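Local coordinates for nuclear import protein MOG1 (Saccharomyces cerevisiae, PDB 1JHS) that binds the Ran GTPase Gsp1p and takes part in the Ran system that drives nuclear protein import and poly(A)+ mRNA export, at residues K150-Q155 with E160-C165; N39-E44 with D49-N54. The protein carries 1 engineered substitution. All blocks are in the same frame, centred on the assembly; numbering follows the deposited sequence.

Contact 1: residues K150-Q155 with E160-C165; sequences KEEASQ and ELPARC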
loop_
_atom_site.group_PDB
_atom_site.type_symbol
_atom_site.label_atom_id
_atom_site.label_comp_id
_atom_site.label_asym_id
_atom_site.label_seq_id
_atom_site.Cartn_x
_atom_site.Cartn_y
_atom_site.Cartn_z
ATOM N N LYS A 150 16.636 10.973 4.293
ATOM C CA LYS A 150 17.429 11.723 3.317
ATOM C C LYS A 150 18.304 10.743 2.527
ATOM O O LYS A 150 18.461 10.855 1.306
ATOM C CB LYS A 150 18.317 12.729 4.045
ATOM C CG LYS A 150 19.324 13.490 3.143
ATOM C CD LYS A 150 20.234 14.384 4.026
ATOM C CE LYS A 150 21.027 15.427 3.227
ATOM N NZ LYS A 150 21.822 16.283 4.200
ATOM N N GLU A 151 18.871 9.776 3.234
ATOM C CA GLU A 151 19.744 8.784 2.612
ATOM C C GLU A 151 18.999 7.931 1.578
ATOM O O GLU A 151 19.495 7.704 0.466
ATOM C CB GLU A 151 20.339 7.881 3.689
ATOM C CG GLU A 151 21.236 6.791 3.152
ATOM C CD GLU A 151 22.709 7.111 3.343
ATOM O OE1 GLU A 151 23.090 8.300 3.161
ATOM O OE2 GLU A 151 23.487 6.179 3.674
ATOM N N GLU A 152 17.814 7.445 1.951
ATOM C CA GLU A 152 17.012 6.625 1.039
ATOM C C GLU A 152 16.539 7.426 -0.176
ATOM O O GLU A 152 16.437 6.884 -1.277
ATOM C CB GLU A 152 15.796 6.038 1.781
ATOM C CG GLU A 152 16.150 5.036 2.891
ATOM C CD GLU A 152 14.940 4.704 3.790
ATOM O OE1 GLU A 152 14.052 5.582 3.933
ATOM O OE2 GLU A 152 14.894 3.587 4.365
ATOM N N ALA A 153 16.236 8.707 0.017
ATOM C CA ALA A 153 15.776 9.531 -1.095
ATOM C C ALA A 153 16.908 9.716 -2.099
ATOM O O ALA A 153 16.677 9.726 -3.312
ATOM C CB ALA A 153 15.274 10.882 -0.588
ATOM N N SER A 154 18.131 9.842 -1.592
ATOM C CA SER A 154 19.302 9.990 -2.457
ATOM C C SER A 154 19.488 8.737 -3.302
ATOM O O SER A 154 19.752 8.822 -4.498
ATOM C CB SER A 154 20.553 10.247 -1.622
ATOM O OG SER A 154 20.482 11.533 -1.032
ATOM N N GLN A 155 19.346 7.572 -2.682
ATOM C CA GLN A 155 19.465 6.308 -3.407
ATOM C C GLN A 155 18.424 6.257 -4.527
ATOM O O GLN A 155 18.751 5.977 -5.683
ATOM C CB GLN A 155 19.248 5.113 -2.467
ATOM C CG GLN A 155 20.390 4.817 -1.506
ATOM C CD GLN A 155 20.061 3.659 -0.572
ATOM O OE1 GLN A 155 19.188 3.771 0.289
ATOM N NE2 GLN A 155 20.749 2.532 -0.755
ATOM N N GLU A 160 18.598 3.696 -7.307
ATOM C CA GLU A 160 18.866 2.512 -6.500
ATOM C C GLU A 160 17.672 2.316 -5.563
ATOM O O GLU A 160 17.198 3.275 -4.950
ATOM C CB GLU A 160 20.138 2.716 -5.682
ATOM C CG GLU A 160 20.636 1.473 -4.971
ATOM C CD GLU A 160 21.705 1.790 -3.937
ATOM O OE1 GLU A 160 22.365 2.850 -4.062
ATOM O OE2 GLU A 160 21.898 0.976 -3.007
ATOM N N LEU A 161 17.185 1.083 -5.460
ATOM C CA LEU A 161 16.036 0.796 -4.606
ATOM C C LEU A 161 16.454 0.580 -3.164
ATOM O O LEU A 161 17.136 -0.388 -2.850
ATOM C CB LEU A 161 15.304 -0.452 -5.105
ATOM C CG LEU A 161 13.938 -0.774 -4.490
ATOM C CD1 LEU A 161 12.964 0.376 -4.761
ATOM C CD2 LEU A 161 13.415 -2.065 -5.084
ATOM N N PRO A 162 16.044 1.486 -2.263
ATOM C CA PRO A 162 16.396 1.351 -0.846
ATOM C C PRO A 162 15.970 -0.018 -0.299
ATOM O O PRO A 162 14.934 -0.559 -0.692
ATOM C CB PRO A 162 15.619 2.493 -0.183
ATOM C CG PRO A 162 15.553 3.532 -1.251
ATOM C CD PRO A 162 15.270 2.720 -2.507
ATOM N N ALA A 163 16.770 -0.578 0.605
ATOM C CA ALA A 163 16.449 -1.879 1.205
ATOM C C ALA A 163 15.069 -1.889 1.852
ATOM O O ALA A 163 14.348 -2.885 1.776
ATOM C CB ALA A 163 17.490 -2.248 2.273
ATOM N N ARG A 164 14.712 -0.792 2.514
ATOM C CA ARG A 164 13.421 -0.751 3.202
ATOM C C ARG A 164 12.279 -0.816 2.197
ATOM O O ARG A 164 11.228 -1.381 2.494
ATOM C CB ARG A 164 13.292 0.513 4.067
ATOM C CG ARG A 164 12.010 0.524 4.903
ATOM C CD ARG A 164 12.090 1.505 6.067
ATOM N NE ARG A 164 12.324 2.893 5.656
ATOM C CZ ARG A 164 11.482 3.898 5.896
ATOM N NH1 ARG A 164 10.338 3.671 6.528
ATOM N NH2 ARG A 164 11.819 5.141 5.568
ATOM N N CYS A 165 12.470 -0.226 1.018
ATOM C CA CYS A 165 11.437 -0.297 -0.019
ATOM C C CYS A 165 11.279 -1.744 -0.481
ATOM O O CYS A 165 10.176 -2.202 -0.771
ATOM C CB CYS A 165 11.810 0.592 -1.188
ATOM S SG CYS A 165 11.657 2.356 -0.724
HETATM O O HOH W 1 16.402 1.587 3.235
HETATM O O HOH W 2 19.519 0.160 0.600
#
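Glu-152 and Arg-164 meet as two nearly coplanar flat groups, carboxylate and guanidinium planes only 15° apart, although the two side chains cross at about a right angle. The grip is side-on: NE of Arg-164 gives its proton to OE2 of Glu-152 over 3.0 Å in an almost straight bond, while NH2 of Arg-164 reaches OE1 of Glu-152 at 2.8 Å. Each oxygen uses its syn lone pair, and the two bonds run parallel, which should keep either group from turning freely. The arginine chain bends about the CG-CD bond (chi3 59°), which swings its NE edge back toward the carboxylate. A water bound by Glu-152 OE2 also accepts from the backbone N of Arg-164, so the acid reaches the first turn of helix 163-178 through water, besides gripping the Arg-164 side chain. The backbone N of Thr-149 is a further donor to OE1, and Glu-55 pairs with Arg-164 NH1, leaving the cation between two acids.

Next to the salt bridge, Pro-162 presents its ring to the first helix: CG of Pro-162 lies 3.9 Å from CB of Glu-152, and the Gln-155 side chain slides past the ring in the opposite direction. The amide of Gln-155 stands almost perpendicular to the carboxylate of Glu-160, and its weak bond from NE2 to OE2 of Glu-160 is bent (132°). A firmer tie is made by the backbone, where N of Glu-160 donates to O of Gln-155 at 2.8 Å. Gln-155 NE2 and the N of Ala-163 share a second water. Together these contacts form a junction of two consecutive helices joined by a short loop, the end of helix 150-157 bound to the start of helix 163-178, with Pro-162 as N-cap residue of helix 163-178.

Contact 2: residues N39-E44 with D49-N54; sequences NSRRDE and DGLATN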
loop_
_atom_site.group_PDB
_atom_site.type_symbol
_atom_site.label_atom_id
_atom_site.label_comp_id
_atom_site.label_asym_id
_atom_site.label_seq_id
_atom_site.Cartn_x
_atom_site.Cartn_y
_atom_site.Cartn_z
ATOM N N ASN A 39 2.630 1.955 12.005
ATOM C CA ASN A 39 3.781 1.372 12.681
ATOM C C ASN A 39 3.905 2.075 14.043
ATOM O O ASN A 39 4.155 3.287 14.087
ATOM C CB ASN A 39 5.052 1.633 11.849
ATOM C CG ASN A 39 6.269 0.905 12.400
ATOM O OD1 ASN A 39 6.390 0.707 13.617
ATOM N ND2 ASN A 39 7.184 0.520 11.514
ATOM N N SER A 40 3.721 1.328 15.135
ATOM C CA SER A 40 3.844 1.912 16.478
ATOM C C SER A 40 5.073 1.381 17.231
ATOM O O SER A 40 5.137 1.472 18.455
ATOM C CB SER A 40 2.589 1.627 17.302
ATOM O OG SER A 40 2.461 0.230 17.492
ATOM N N ARG A 41 6.051 0.845 16.498
ATOM C CA ARG A 41 7.272 0.321 17.113
ATOM C C ARG A 41 8.119 1.426 17.739
ATOM O O ARG A 41 8.151 2.554 17.247
ATOM C CB ARG A 41 8.138 -0.382 16.068
ATOM C CG ARG A 41 7.473 -1.554 15.369
ATOM C CD ARG A 41 8.384 -2.136 14.273
ATOM N NE ARG A 41 7.792 -3.325 13.663
ATOM C CZ ARG A 41 8.342 -4.024 12.678
ATOM N NH1 ARG A 41 9.511 -3.658 12.173
ATOM N NH2 ARG A 41 7.732 -5.103 12.208
ATOM N N ARG A 42 8.817 1.090 18.815
ATOM C CA ARG A 42 9.711 2.046 19.460
ATOM C C ARG A 42 11.033 2.006 18.683
ATOM O O ARG A 42 11.366 0.995 18.054
ATOM C CB ARG A 42 9.933 1.665 20.933
ATOM C CG ARG A 42 8.672 1.774 21.785
ATOM C CD ARG A 42 8.958 1.565 23.288
ATOM N NE ARG A 42 9.495 0.237 23.569
ATOM C CZ ARG A 42 8.784 -0.883 23.525
ATOM N NH1 ARG A 42 7.493 -0.841 23.217
ATOM N NH2 ARG A 42 9.374 -2.045 23.766
ATOM N N ASP A 43 11.793 3.094 18.717
ATOM C CA ASP A 43 13.047 3.120 17.974
ATOM C C ASP A 43 14.010 2.006 18.399
ATOM O O ASP A 43 14.735 1.468 17.568
ATOM C CB ASP A 43 13.754 4.477 18.124
ATOM C CG ASP A 43 12.917 5.642 17.624
ATOM O OD1 ASP A 43 12.050 5.437 16.745
ATOM O OD2 ASP A 43 13.145 6.778 18.107
ATOM N N GLU A 44 13.996 1.655 19.683
ATOM C CA GLU A 44 14.887 0.623 20.221
ATOM C C GLU A 44 14.607 -0.775 19.698
ATOM O O GLU A 44 15.535 -1.505 19.338
ATOM C CB GLU A 44 14.797 0.550 21.752
ATOM C CG GLU A 44 14.621 1.863 22.477
ATOM C CD GLU A 44 13.199 2.362 22.410
ATOM O OE1 GLU A 44 12.881 3.099 21.457
ATOM O OE2 GLU A 44 12.397 2.006 23.304
ATOM N N ASP A 49 12.719 -7.468 10.257
ATOM C CA ASP A 49 11.815 -7.034 9.188
ATOM C C ASP A 49 12.353 -6.185 8.050
ATOM O O ASP A 49 11.923 -6.320 6.905
ATOM C CB ASP A 49 10.653 -6.209 9.797
ATOM C CG ASP A 49 9.549 -7.069 10.282
ATOM O OD1 ASP A 49 8.421 -6.573 10.418
ATOM O OD2 ASP A 49 9.818 -8.274 10.520
ATOM N N GLY A 50 13.232 -5.256 8.391
ATOM C CA GLY A 50 13.747 -4.343 7.399
ATOM C C GLY A 50 12.921 -3.059 7.432
ATOM O O GLY A 50 13.228 -2.113 6.719
ATOM N N LEU A 51 11.872 -3.030 8.254
ATOM C CA LEU A 51 11.012 -1.844 8.367
ATOM C C LEU A 51 11.566 -0.877 9.417
ATOM O O LEU A 51 12.384 -1.261 10.249
ATOM C CB LEU A 51 9.581 -2.254 8.751
ATOM C CG LEU A 51 8.896 -3.256 7.816
ATOM C CD1 LEU A 51 7.434 -3.511 8.243
ATOM C CD2 LEU A 51 8.949 -2.691 6.404
ATOM N N ALA A 52 11.154 0.386 9.361
ATOM C CA ALA A 52 11.625 1.355 10.353
ATOM C C ALA A 52 10.476 1.550 11.352
ATOM O O ALA A 52 9.984 0.560 11.911
ATOM C CB ALA A 52 12.015 2.672 9.662
ATOM N N THR A 53 10.040 2.787 11.595
ATOM C CA THR A 53 8.935 2.982 12.538
ATOM C C THR A 53 7.881 3.959 12.049
ATOM O O THR A 53 7.019 4.344 12.824
ATOM C CB THR A 53 9.399 3.500 13.960
ATOM O OG1 THR A 53 9.878 4.849 13.853
ATOM C CG2 THR A 53 10.520 2.638 14.532
ATOM N N ASN A 54 7.918 4.335 10.768
ATOM C CA ASN A 54 6.961 5.325 10.276
ATOM C C ASN A 54 6.066 4.925 9.106
ATOM O O ASN A 54 5.414 5.784 8.537
ATOM C CB ASN A 54 7.688 6.638 9.938
ATOM C CG ASN A 54 8.669 6.488 8.778
ATOM O OD1 ASN A 54 8.854 5.387 8.259
ATOM N ND2 ASN A 54 9.323 7.595 8.380
HETATM O O HOH W 3 11.418 -1.662 13.177
#
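Asn-39 and Thr-53 bring the two backbones within 5.4 Å at their CA atoms, and the end-to-end directions of 39-43 and 49-54 are 97° apart. Both belong to the long loop joining neighbouring antiparallel strands 34-39 and 56-63, and it leaves the first strand through an Asx turn: OD1 of Asn-39 accepts from N of Arg-41 at 2.9 Å, nearly along the C=O axis. With CG anti to the backbone N (chi1 -173°), the amide of Asn-39 lies against the backbone of Thr-53, its CG 3.4 Å from CA of Thr-53. The other end of that amide, ND2, donates to O of Ala-52 at 2.8 Å, coming from above the carbonyl plane, and also to the carboxylate of Glu-55. An alanine at Asn-39 is likely to leave the Arg-41 amide without its turn acceptor and both O of Ala-52 and the Glu-55 carboxylate without this donor, freeing the two limbs of the loop to shift apart.

Arg-41 stretches out from CG to NE and forms a salt bridge from NH2 to OD1 of Asp-49, modelled too short for its length to be trusted; the carboxylate is turned 53° from the guanidinium. Phe-47 adds a cation-pi contact, and NE of Arg-41 binds the carbonyl of Pro-19, so the buried cation is held from several quarters. Nearer the backbone, the methyl CG2 of Thr-53 sits 3.6 Å from O of Arg-41 and 4.1 Å from CB of Arg-41, while CB of Leu-51 approaches NH1 of Arg-41 obliquely at 3.7 Å. A water in the guanidinium plane accepts from NH1 of Arg-41 and lies 2.9 Å from O of Ala-52, to which it may donate.

Contact 2 closes before contact 1 opens along the chain, yet their centres lie about 16 Å apart and they touch. The loop of contact 2 joins strands 34-39 and 56-63 of the seven-stranded antiparallel sheet; contact 1 follows strand 138-147, which pairs with 56-63 in that sheet. Arg-164 is the bridge: its NH1 is 2.9 Å from OD1 of Asn-54, a probable hydrogen bond, and its CG packs against O of Gly-50. Glu-55 strengthens the join, since it takes Arg-164 through one carboxylate oxygen and Asn-39 through the other. The start of helix 163-178 is thereby tied to the loop, linking the connection between two early strands to a late helix of the same chain.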